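Local coordinates for mandelate racemase/muconate lactonizing protein (PDB 3QLD) that is of unknown function but belongs to the mandelate racemase/muconate lactonizing family of the enolase superfamily, with a TIM-barrel-like C-terminal domain, at residues A[165-170]-A[293-298]; A[219-224]-A[266-271]; A[183-186]-A[192-195]; A[310-313]-A[317-320]. One frame throughout, in Å; residues are numbered along the deposited sequence.

Contact 1 (A[165-170]-A[293-298])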
loop_
_atom_site.group_PDB
_atom_site.type_symbol
_atom_site.label_atom_id
_atom_site.label_comp_id
_atom_site.label_asym_id
_atom_site.label_seq_id
_atom_site.Cartn_x
_atom_site.Cartn_y
_atom_site.Cartn_z
ATOM N N PHE A 165 -7.371 -6.326 34.274
ATOM C CA PHE A 165 -6.541 -6.094 33.060
ATOM C C PHE A 165 -5.159 -5.751 33.545
ATOM O O PHE A 165 -5.027 -4.953 34.477
ATOM C CB PHE A 165 -7.053 -4.897 32.283
ATOM C CG PHE A 165 -8.296 -5.166 31.502
ATOM C CD1 PHE A 165 -8.231 -5.806 30.254
ATOM C CD2 PHE A 165 -9.539 -4.760 32.000
ATOM C CE1 PHE A 165 -9.419 -6.069 29.536
ATOM C CE2 PHE A 165 -10.716 -5.003 31.268
ATOM C CZ PHE A 165 -10.631 -5.665 30.010
ATOM N N ARG A 166 -4.146 -6.286 32.886
ATOM C CA ARG A 166 -2.789 -6.268 33.417
ATOM C C ARG A 166 -1.971 -5.109 32.817
ATOM O O ARG A 166 -0.785 -4.918 33.133
ATOM C CB ARG A 166 -2.128 -7.619 33.174
ATOM C CG ARG A 166 -2.824 -8.772 33.987
ATOM C CD ARG A 166 -2.735 -8.550 35.536
ATOM N NE ARG A 166 -2.949 -9.839 36.227
ATOM C CZ ARG A 166 -2.221 -10.940 36.000
ATOM N NH1 ARG A 166 -1.228 -10.908 35.128
ATOM N NH2 ARG A 166 -2.469 -12.080 36.635
ATOM N N ARG A 167 -2.627 -4.329 31.962
ATOM C CA ARG A 167 -2.007 -3.112 31.376
ATOM C C ARG A 167 -3.092 -2.143 31.121
ATOM O O ARG A 167 -4.213 -2.549 30.733
ATOM C CB ARG A 167 -1.297 -3.443 30.069
ATOM C CG ARG A 167 -0.343 -2.325 29.558
ATOM C CD ARG A 167 0.454 -2.697 28.296
ATOM N NE ARG A 167 -0.450 -2.966 27.162
ATOM C CZ ARG A 167 -0.099 -3.759 26.149
ATOM N NH1 ARG A 167 1.124 -4.250 26.090
ATOM N NH2 ARG A 167 -0.938 -4.014 25.147
ATOM N N VAL A 168 -2.802 -0.856 31.270
ATOM C CA VAL A 168 -3.691 0.095 30.613
ATOM C C VAL A 168 -2.937 0.859 29.518
ATOM O O VAL A 168 -1.758 1.229 29.734
ATOM C CB VAL A 168 -4.372 1.137 31.578
ATOM C CG1 VAL A 168 -5.372 0.414 32.529
ATOM C CG2 VAL A 168 -3.338 1.997 32.335
ATOM N N LYS A 169 -3.626 1.149 28.400
ATOM C CA LYS A 169 -3.010 1.985 27.312
ATOM C C LYS A 169 -3.862 3.221 27.160
ATOM O O LYS A 169 -5.063 3.163 26.789
ATOM C CB LYS A 169 -2.881 1.205 25.992
ATOM C CG LYS A 169 -2.225 2.011 24.807
ATOM C CD LYS A 169 -1.818 1.098 23.666
ATOM C CE LYS A 169 -2.971 0.204 23.156
ATOM N NZ LYS A 169 -2.961 -0.043 21.661
ATOM N N LEU A 170 -3.280 4.356 27.488
ATOM C CA LEU A 170 -3.947 5.593 27.462
ATOM C C LEU A 170 -3.787 6.318 26.113
ATOM O O LEU A 170 -2.662 6.513 25.638
ATOM C CB LEU A 170 -3.309 6.507 28.495
ATOM C CG LEU A 170 -3.208 5.936 29.914
ATOM C CD1 LEU A 170 -2.900 7.155 30.764
ATOM C CD2 LEU A 170 -4.606 5.377 30.279
ATOM N N ALA A 293 11.020 -5.679 21.720
ATOM C CA ALA A 293 9.982 -6.460 22.381
ATOM C C ALA A 293 8.772 -6.350 21.447
ATOM O O ALA A 293 8.632 -5.361 20.719
ATOM C CB ALA A 293 9.630 -5.815 23.726
ATOM N N ALA A 294 7.917 -7.370 21.464
ATOM C CA ALA A 294 6.692 -7.354 20.649
ATOM C C ALA A 294 5.504 -7.821 21.488
ATOM O O ALA A 294 5.680 -8.443 22.571
ATOM C CB ALA A 294 6.900 -8.182 19.364
ATOM N N TRP A 295 4.293 -7.467 21.043
ATOM C CA TRP A 295 3.058 -7.869 21.692
ATOM C C TRP A 295 2.031 -7.879 20.587
ATOM O O TRP A 295 2.258 -7.255 19.510
ATOM C CB TRP A 295 2.672 -6.887 22.797
ATOM C CG TRP A 295 2.564 -5.466 22.394
ATOM C CD1 TRP A 295 3.591 -4.585 22.227
ATOM C CD2 TRP A 295 1.365 -4.753 22.069
ATOM N NE1 TRP A 295 3.111 -3.343 21.852
ATOM C CE2 TRP A 295 1.747 -3.426 21.716
ATOM C CE3 TRP A 295 0.003 -5.112 22.001
ATOM C CZ2 TRP A 295 0.819 -2.444 21.333
ATOM C CZ3 TRP A 295 -0.935 -4.128 21.644
ATOM C CH2 TRP A 295 -0.523 -2.807 21.290
ATOM N N VAL A 296 0.904 -8.535 20.818
ATOM C CA VAL A 296 -0.144 -8.610 19.776
ATOM C C VAL A 296 -1.269 -7.595 19.964
ATOM O O VAL A 296 -1.925 -7.520 21.024
ATOM C CB VAL A 296 -0.704 -10.093 19.623
ATOM C CG1 VAL A 296 -1.969 -10.154 18.775
ATOM C CG2 VAL A 296 0.317 -11.037 19.130
ATOM N N GLY A 297 -1.558 -6.801 18.900
ATOM C CA GLY A 297 -2.564 -5.746 19.011
ATOM C C GLY A 297 -3.870 -6.254 18.442
ATOM O O GLY A 297 -3.904 -7.353 17.892
ATOM N N GLY A 298 -4.926 -5.440 18.488
ATOM C CA GLY A 298 -6.254 -5.850 17.995
ATOM C C GLY A 298 -6.842 -5.022 16.860
ATOM O O GLY A 298 -6.423 -3.885 16.620
#
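R167 points the edge of its guanidinium at one face of the W295 indole, with CZ 4.5 Å from the centroid of the six-membered ring and only 16° off the ring normal, a cation-pi contact. The two planes stand 73° apart, and NH2 is offset toward the rim of the ring, where R167 NH2 comes within 3.5 Å of W295 CE3. The arginine leaves the backbone with CG anti to the backbone N (chi1 -166°) and bends late, at chi3, which turns its end onto the indole. K169 approaches the same ring differently: its NZ lies at the edge, near the ring plane, 3.7 Å from W295 CH2. Both cations also have acidic partners. D323 forms salt bridges with R167 NH2 and K169 NZ, E221 takes K169 NZ as well, and Q218 OE1 bonds R167 NH1; the partners of the arginine would limit the rotation of its end. No hydrogen bond joins the two backbones, whose nearest CA atoms, in K169 and G297, are 11.4 Å apart. R167 and K169 of the second strand thus meet W295 of the seventh across the buried interior of the modified (beta/alpha)-barrel of enolase-superfamily proteins.

Contact 2 (A[219-224]-A[266-271])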
loop_
_atom_site.group_PDB
_atom_site.type_symbol
_atom_site.label_atom_id
_atom_site.label_comp_id
_atom_site.label_asym_id
_atom_site.label_seq_id
_atom_site.Cartn_x
_atom_site.Cartn_y
_atom_site.Cartn_z
ATOM N N PHE A 219 5.706 1.843 26.605
ATOM C CA PHE A 219 5.997 2.398 25.238
ATOM C C PHE A 219 5.030 3.570 24.980
ATOM O O PHE A 219 4.047 3.762 25.727
ATOM C CB PHE A 219 5.831 1.321 24.126
ATOM C CG PHE A 219 4.458 0.631 24.134
ATOM C CD1 PHE A 219 3.349 1.244 23.534
ATOM C CD2 PHE A 219 4.321 -0.647 24.686
ATOM C CE1 PHE A 219 2.080 0.618 23.572
ATOM C CE2 PHE A 219 3.061 -1.310 24.697
ATOM C CZ PHE A 219 1.965 -0.657 24.108
ATOM N N ILE A 220 5.362 4.360 23.932
ATOM C CA ILE A 220 4.506 5.413 23.369
ATOM C C ILE A 220 4.307 4.898 21.938
ATOM O O ILE A 220 5.291 4.712 21.229
ATOM C CB ILE A 220 5.157 6.807 23.395
ATOM C CG1 ILE A 220 5.362 7.277 24.867
ATOM C CG2 ILE A 220 4.260 7.869 22.561
ATOM C CD1 ILE A 220 6.196 8.504 24.977
ATOM N N GLU A 221 3.039 4.635 21.542
ATOM C CA GLU A 221 2.778 4.068 20.225
ATOM C C GLU A 221 2.529 5.182 19.189
ATOM O O GLU A 221 1.845 6.164 19.487
ATOM C CB GLU A 221 1.497 3.229 20.341
ATOM C CG GLU A 221 1.213 2.346 19.106
ATOM C CD GLU A 221 0.141 1.320 19.426
ATOM O OE1 GLU A 221 -0.557 1.468 20.454
ATOM O OE2 GLU A 221 0.004 0.372 18.672
ATOM N N GLN A 222 3.119 5.025 18.002
ATOM C CA GLN A 222 2.848 5.927 16.828
ATOM C C GLN A 222 2.846 7.408 17.173
ATOM O O GLN A 222 1.870 8.117 16.981
ATOM C CB GLN A 222 1.522 5.462 16.179
ATOM C CG GLN A 222 1.609 4.043 15.488
ATOM C CD GLN A 222 2.418 3.941 14.170
ATOM O OE1 GLN A 222 3.024 2.897 13.887
ATOM N NE2 GLN A 222 2.467 5.025 13.385
ATOM N N PRO A 223 3.981 7.936 17.719
ATOM C CA PRO A 223 3.981 9.301 18.165
ATOM C C PRO A 223 3.828 10.289 16.960
ATOM O O PRO A 223 3.145 11.283 17.069
ATOM C CB PRO A 223 5.379 9.466 18.792
ATOM C CG PRO A 223 6.185 8.405 18.267
ATOM C CD PRO A 223 5.240 7.251 18.092
ATOM N N LEU A 224 4.463 9.960 15.848
ATOM C CA LEU A 224 4.549 10.884 14.699
ATOM C C LEU A 224 3.692 10.346 13.531
ATOM O O LEU A 224 3.314 9.176 13.506
ATOM C CB LEU A 224 6.016 11.068 14.242
ATOM C CG LEU A 224 7.018 11.651 15.291
ATOM C CD1 LEU A 224 8.449 11.758 14.717
ATOM C CD2 LEU A 224 6.508 12.998 15.907
ATOM N N VAL A 266 9.738 -1.289 20.182
ATOM C CA VAL A 266 8.643 -2.218 20.422
ATOM C C VAL A 266 7.764 -2.339 19.180
ATOM O O VAL A 266 7.515 -1.316 18.530
ATOM C CB VAL A 266 7.786 -1.734 21.621
ATOM C CG1 VAL A 266 6.513 -2.582 21.827
ATOM C CG2 VAL A 266 8.622 -1.810 22.895
ATOM N N LEU A 267 7.351 -3.576 18.858
ATOM C CA LEU A 267 6.502 -3.839 17.682
ATOM C C LEU A 267 5.141 -4.314 18.143
ATOM O O LEU A 267 5.061 -5.281 18.938
ATOM C CB LEU A 267 7.189 -4.867 16.757
ATOM C CG LEU A 267 6.409 -5.294 15.482
ATOM C CD1 LEU A 267 6.273 -4.088 14.521
ATOM C CD2 LEU A 267 7.154 -6.437 14.780
ATOM N N ASN A 268 4.101 -3.614 17.676
ATOM C CA ASN A 268 2.704 -4.104 17.713
ATOM C C ASN A 268 2.526 -5.047 16.541
ATOM O O ASN A 268 2.567 -4.634 15.364
ATOM C CB ASN A 268 1.707 -2.936 17.720
ATOM C CG ASN A 268 0.248 -3.366 17.723
ATOM O OD1 ASN A 268 -0.070 -4.494 17.357
ATOM N ND2 ASN A 268 -0.628 -2.460 18.076
ATOM N N VAL A 269 2.409 -6.330 16.874
ATOM C CA VAL A 269 2.260 -7.382 15.853
ATOM C C VAL A 269 0.778 -7.637 15.585
ATOM O O VAL A 269 0.015 -7.868 16.523
ATOM C CB VAL A 269 2.892 -8.696 16.323
ATOM C CG1 VAL A 269 2.489 -9.921 15.369
ATOM C CG2 VAL A 269 4.441 -8.509 16.360
ATOM N N LYS A 270 0.348 -7.587 14.304
ATOM C CA LYS A 270 -1.005 -8.090 13.987
ATOM C C LYS A 270 -0.746 -8.959 12.756
ATOM O O LYS A 270 -0.276 -8.468 11.751
ATOM C CB LYS A 270 -1.986 -6.961 13.704
ATOM C CG LYS A 270 -2.160 -5.975 14.845
ATOM C CD LYS A 270 -3.177 -4.866 14.558
ATOM C CE LYS A 270 -3.067 -3.804 15.662
ATOM N NZ LYS A 270 -3.940 -2.627 15.474
ATOM N N PRO A 271 -0.882 -10.280 12.903
ATOM C CA PRO A 271 -0.502 -11.216 11.851
ATOM C C PRO A 271 -1.136 -10.847 10.521
ATOM O O PRO A 271 -0.503 -10.966 9.491
ATOM C CB PRO A 271 -0.984 -12.590 12.413
ATOM C CG PRO A 271 -0.939 -12.355 13.915
ATOM C CD PRO A 271 -1.328 -10.951 14.149
#
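Segments 219-224 and 266-271 belong to parallel strands that are not neighbours: strand 243-245 runs between them, and the separation of CA atoms grows from 7.2 Å at F219 and V266 to 8.5 Å at E221 and N268. Across that spacing only side chains meet. E221 and N268 supply the polar link, N268 ND2 donating to E221 OE2 at 3.0 Å in a nearly straight bond of 168°. The oxygen is reached almost in line with its own C-O bond, and it lies practically in the plane of the N268 amide, although carboxylate and amide planes are 44° apart. An extended E221 chain, with CG anti to the backbone N (chi1 -169°), carries the carboxylate out to this partner. Strands 220-221, 243-245 and 266-269 are consecutive members of the parallel sheet of the TIM-barrel-like domain, so the bond spans one intervening strand on the inner side of the barrel. The other carboxylate oxygen, E221 OE1, is salt-bridged to K169, which leaves each oxygen of the group with a partner of its own. Two residues earlier in both segments the meeting is apolar: V266 CG1 touches F219 CD2 at 4.1 Å, the two side chains crossing at about a right angle. W295 of strand 293-296 stacks on the F219 ring and also touches V266 and N268.

Contact 3 (A[183-186]-A[192-195])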
loop_
_atom_site.group_PDB
_atom_site.type_symbol
_atom_site.label_atom_id
_atom_site.label_comp_id
_atom_site.label_asym_id
_atom_site.label_seq_id
_atom_site.Cartn_x
_atom_site.Cartn_y
_atom_site.Cartn_z
ATOM N N ALA A 183 -1.175 11.424 36.803
ATOM C CA ALA A 183 -2.252 11.011 37.723
ATOM C C ALA A 183 -2.395 9.513 37.786
ATOM O O ALA A 183 -2.466 8.914 38.886
ATOM C CB ALA A 183 -3.584 11.700 37.344
ATOM N N VAL A 184 -2.364 8.862 36.624
ATOM C CA VAL A 184 -2.485 7.450 36.637
ATOM C C VAL A 184 -1.285 6.767 37.289
ATOM O O VAL A 184 -1.457 5.859 38.121
ATOM C CB VAL A 184 -2.835 6.923 35.267
ATOM C CG1 VAL A 184 -2.902 5.433 35.257
ATOM C CG2 VAL A 184 -4.157 7.568 34.831
ATOM N N ARG A 185 -0.076 7.214 36.947
ATOM C CA ARG A 185 1.157 6.686 37.540
ATOM C C ARG A 185 1.230 6.844 39.092
ATOM O O ARG A 185 1.719 5.957 39.767
ATOM C CB ARG A 185 2.382 7.414 36.941
ATOM C CG ARG A 185 3.760 6.881 37.486
ATOM C CD ARG A 185 3.800 5.366 37.556
ATOM N NE ARG A 185 4.080 4.666 36.291
ATOM C CZ ARG A 185 3.732 3.419 35.986
ATOM N NH1 ARG A 185 2.975 2.682 36.804
ATOM N NH2 ARG A 185 4.092 2.911 34.801
ATOM N N LEU A 186 0.789 7.988 39.603
ATOM C CA LEU A 186 0.811 8.219 41.068
ATOM C C LEU A 186 -0.150 7.232 41.766
ATOM O O LEU A 186 0.253 6.501 42.685
ATOM C CB LEU A 186 0.501 9.690 41.408
ATOM C CG LEU A 186 0.507 10.076 42.921
ATOM C CD1 LEU A 186 1.725 9.495 43.718
ATOM C CD2 LEU A 186 0.371 11.609 43.143
ATOM N N ALA A 192 1.515 -1.738 34.678
ATOM C CA ALA A 192 2.077 -1.485 33.328
ATOM C C ALA A 192 1.147 -0.438 32.664
ATOM O O ALA A 192 -0.072 -0.680 32.518
ATOM C CB ALA A 192 2.157 -2.815 32.548
ATOM N N ILE A 193 1.685 0.746 32.321
ATOM C CA ILE A 193 0.945 1.800 31.596
ATOM C C ILE A 193 1.623 1.999 30.215
ATOM O O ILE A 193 2.860 2.179 30.163
ATOM C CB ILE A 193 1.015 3.137 32.357
ATOM C CG1 ILE A 193 0.518 3.017 33.834
ATOM C CG2 ILE A 193 0.287 4.266 31.641
ATOM C CD1 ILE A 193 0.575 4.334 34.568
ATOM N N ALA A 194 0.839 1.980 29.135
ATOM C CA ALA A 194 1.385 2.385 27.800
ATOM C C ALA A 194 0.600 3.576 27.286
ATOM O O ALA A 194 -0.444 4.009 27.888
ATOM C CB ALA A 194 1.392 1.195 26.788
ATOM N N ALA A 195 1.103 4.210 26.215
ATOM C CA ALA A 195 0.377 5.367 25.702
ATOM C C ALA A 195 0.250 5.252 24.173
ATOM O O ALA A 195 1.142 4.718 23.516
ATOM C CB ALA A 195 1.039 6.705 26.062
HETATM O O HOH W 1 4.617 0.823 32.726
#
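The guanidinium of R185 has the I193 side chain beneath one face, with I193 CD1 3.5 Å from the plane and close to its centre, while water 1 sits at the edge, in plane. This is the packing of helix on strand inside a beta-alpha-beta unit: helix 178-187 connects strands 167-171 and 192-196 of the barrel and covers the outer side of the sheet. The terminal methyl does most of the touching, as I193 CD1 is 3.6 Å from R185 CZ, but the next carbon takes part too, with I193 CG1 3.7 Å from R185 NH2. A flat cation thus serves as a lid on an aliphatic chain. Its N-H groups bond backbone carbonyls: NE to Y215 O, and NH1 to both Y188 O and L191 O. These bonds would fix the rotation of the group and hold it flat over the isoleucine. The arginine chain reaches this place by bending twice, at chi2 (43°) and chi3 (81°), after leaving with CG anti to the backbone N. I193 is extended at chi2 (-179°), which pushes its methyl toward the helix and brings it against V184 as well, with V184 CG1 3.7 Å from I193 CD1. V184 also packs against L153, I154 and V157 of helix 150-162, extending the apolar layer to the preceding helix. Water 1 bridges the segments, accepting a hydrogen bond from I193 N at 3.0 Å and a weak one, also of 3.0 Å, from R185 NH2.

Contact 4 (A[310-313]-A[317-320])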
loop_
_atom_site.group_PDB
_atom_site.type_symbol
_atom_site.label_atom_id
_atom_site.label_comp_id
_atom_site.label_asym_id
_atom_site.label_seq_id
_atom_site.Cartn_x
_atom_site.Cartn_y
_atom_site.Cartn_z
ATOM N N LEU A 310 -4.785 -14.550 19.368
ATOM C CA LEU A 310 -4.282 -15.197 20.617
ATOM C C LEU A 310 -3.262 -16.325 20.403
ATOM O O LEU A 310 -2.337 -16.438 21.160
ATOM C CB LEU A 310 -5.456 -15.643 21.466
ATOM C CG LEU A 310 -6.416 -14.520 21.901
ATOM C CD1 LEU A 310 -7.873 -15.007 22.152
ATOM C CD2 LEU A 310 -5.985 -13.725 23.160
ATOM N N ILE A 311 -3.400 -17.145 19.369
ATOM C CA ILE A 311 -2.377 -18.119 19.021
ATOM C C ILE A 311 -1.021 -17.463 18.681
ATOM O O ILE A 311 -0.006 -17.881 19.162
ATOM C CB ILE A 311 -2.879 -19.036 17.912
ATOM C CG1 ILE A 311 -3.997 -19.931 18.491
ATOM C CG2 ILE A 311 -1.740 -19.765 17.205
ATOM C CD1 ILE A 311 -4.849 -20.635 17.484
ATOM N N ALA A 312 -0.998 -16.436 17.833
ATOM C CA ALA A 312 0.252 -15.670 17.656
ATOM C C ALA A 312 0.795 -15.074 19.007
ATOM O O ALA A 312 2.015 -15.003 19.239
ATOM C CB ALA A 312 0.024 -14.547 16.633
ATOM N N ALA A 313 -0.079 -14.609 19.872
ATOM C CA ALA A 313 0.388 -14.040 21.152
ATOM C C ALA A 313 1.054 -15.040 22.100
ATOM O O ALA A 313 1.658 -14.628 23.084
ATOM C CB ALA A 313 -0.714 -13.392 21.845
ATOM N N LEU A 317 8.641 -14.384 21.782
ATOM C CA LEU A 317 8.997 -12.951 21.964
ATOM C C LEU A 317 7.841 -12.026 22.334
ATOM O O LEU A 317 8.042 -10.816 22.625
ATOM C CB LEU A 317 9.769 -12.405 20.758
ATOM C CG LEU A 317 10.341 -10.965 20.838
ATOM C CD1 LEU A 317 11.753 -10.877 21.506
ATOM C CD2 LEU A 317 10.438 -10.398 19.452
HETATM N N MSE A 318 6.623 -12.558 22.333
HETATM C CA MSE A 318 5.461 -11.777 22.691
HETATM C C MSE A 318 5.432 -11.502 24.161
HETATM O O MSE A 318 4.581 -12.046 24.866
HETATM C CB MSE A 318 4.179 -12.485 22.264
HETATM C CG MSE A 318 4.188 -12.800 20.809
HETATM SE SE MSE A 318 4.122 -11.095 19.767
HETATM C CE MSE A 318 3.198 -11.934 18.239
ATOM N N ARG A 319 6.317 -10.613 24.606
ATOM C CA ARG A 319 6.624 -10.407 26.035
ATOM C C ARG A 319 5.664 -9.486 26.793
ATOM O O ARG A 319 5.585 -9.529 28.039
ATOM C CB ARG A 319 8.079 -9.890 26.196
ATOM C CG ARG A 319 9.224 -10.981 26.070
ATOM C CD ARG A 319 9.133 -12.065 27.174
ATOM N NE ARG A 319 9.483 -11.551 28.510
ATOM C CZ ARG A 319 9.008 -12.017 29.672
ATOM N NH1 ARG A 319 8.128 -13.021 29.693
ATOM N NH2 ARG A 319 9.412 -11.462 30.819
ATOM N N TYR A 320 4.928 -8.645 26.068
ATOM C CA TYR A 320 3.937 -7.791 26.711
ATOM C C TYR A 320 2.522 -8.322 26.411
ATOM O O TYR A 320 2.332 -9.236 25.550
ATOM C CB TYR A 320 4.057 -6.322 26.270
ATOM C CG TYR A 320 5.443 -5.684 26.490
ATOM C CD1 TYR A 320 6.280 -6.086 27.553
ATOM C CD2 TYR A 320 5.900 -4.642 25.643
ATOM C CE1 TYR A 320 7.549 -5.485 27.765
ATOM C CE2 TYR A 320 7.153 -4.034 25.851
ATOM C CZ TYR A 320 7.967 -4.459 26.914
ATOM O OH TYR A 320 9.202 -3.852 27.104
HETATM O O HOH W 2 1.631 -12.702 24.534
#
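M318 O accepts a hydrogen bond of 3.0 Å from water 2, which also lies beside A313 O, the carbonyl near the end of helix 303-313. The modelled separation between that water and A313 O is too short to be taken at face value, so the bridge is plausible but its exact geometry doubtful. Direct contact between the segments falls to the selenomethionine side chain of M318, which lies along the carbonyls of A312 and A313. Its CB is 3.4 Å from A313 O, and farther out its CE is 3.4 Å from A312 O. A bend at chi2 (-67°) folds the chain so that both CG and CE pass close to that second carbonyl, CG at 3.5 Å from A312 O. Apolar contact with the alanine is looser, M318 CE and A312 CB being 4.4 Å apart. The residue also packs on L284 of helix 277-289, V269 and V296, which bury it. The backbone around M318 is tightly turned, with a weak bond from R319 N to L317 O. An inverse gamma turn centred on M318 thus redirects the chain after helix 303-313, which follows the seventh parallel strand, and leads it back beside strand 293-296 of the barrel.

Overall arrangement
All four contacts lie in the barrel domain. Contacts 1 and 2, with centres about 10 Å apart, are joined by backbone pairing of neighbouring strands, W295 O lying 2.8 Å from V269 N. Contact 3, where a helix packs on the outer side of the sheet, has its centre about 13 Å from that of contact 1 and connects inward through V168 O and A194 N, also 2.8 Å apart; its strand 192-196 pairs with 220-221 of contact 2. The centre of contact 4 is about 10 Å from that of contact 1 and about 22 Å from that of contact 3, which it does not touch; R167 NH1 lies 3.6 Å from Y320 CB. The polar cluster of contacts 1 and 2 lines the barrel interior, consistent with the usual pocket of this fold.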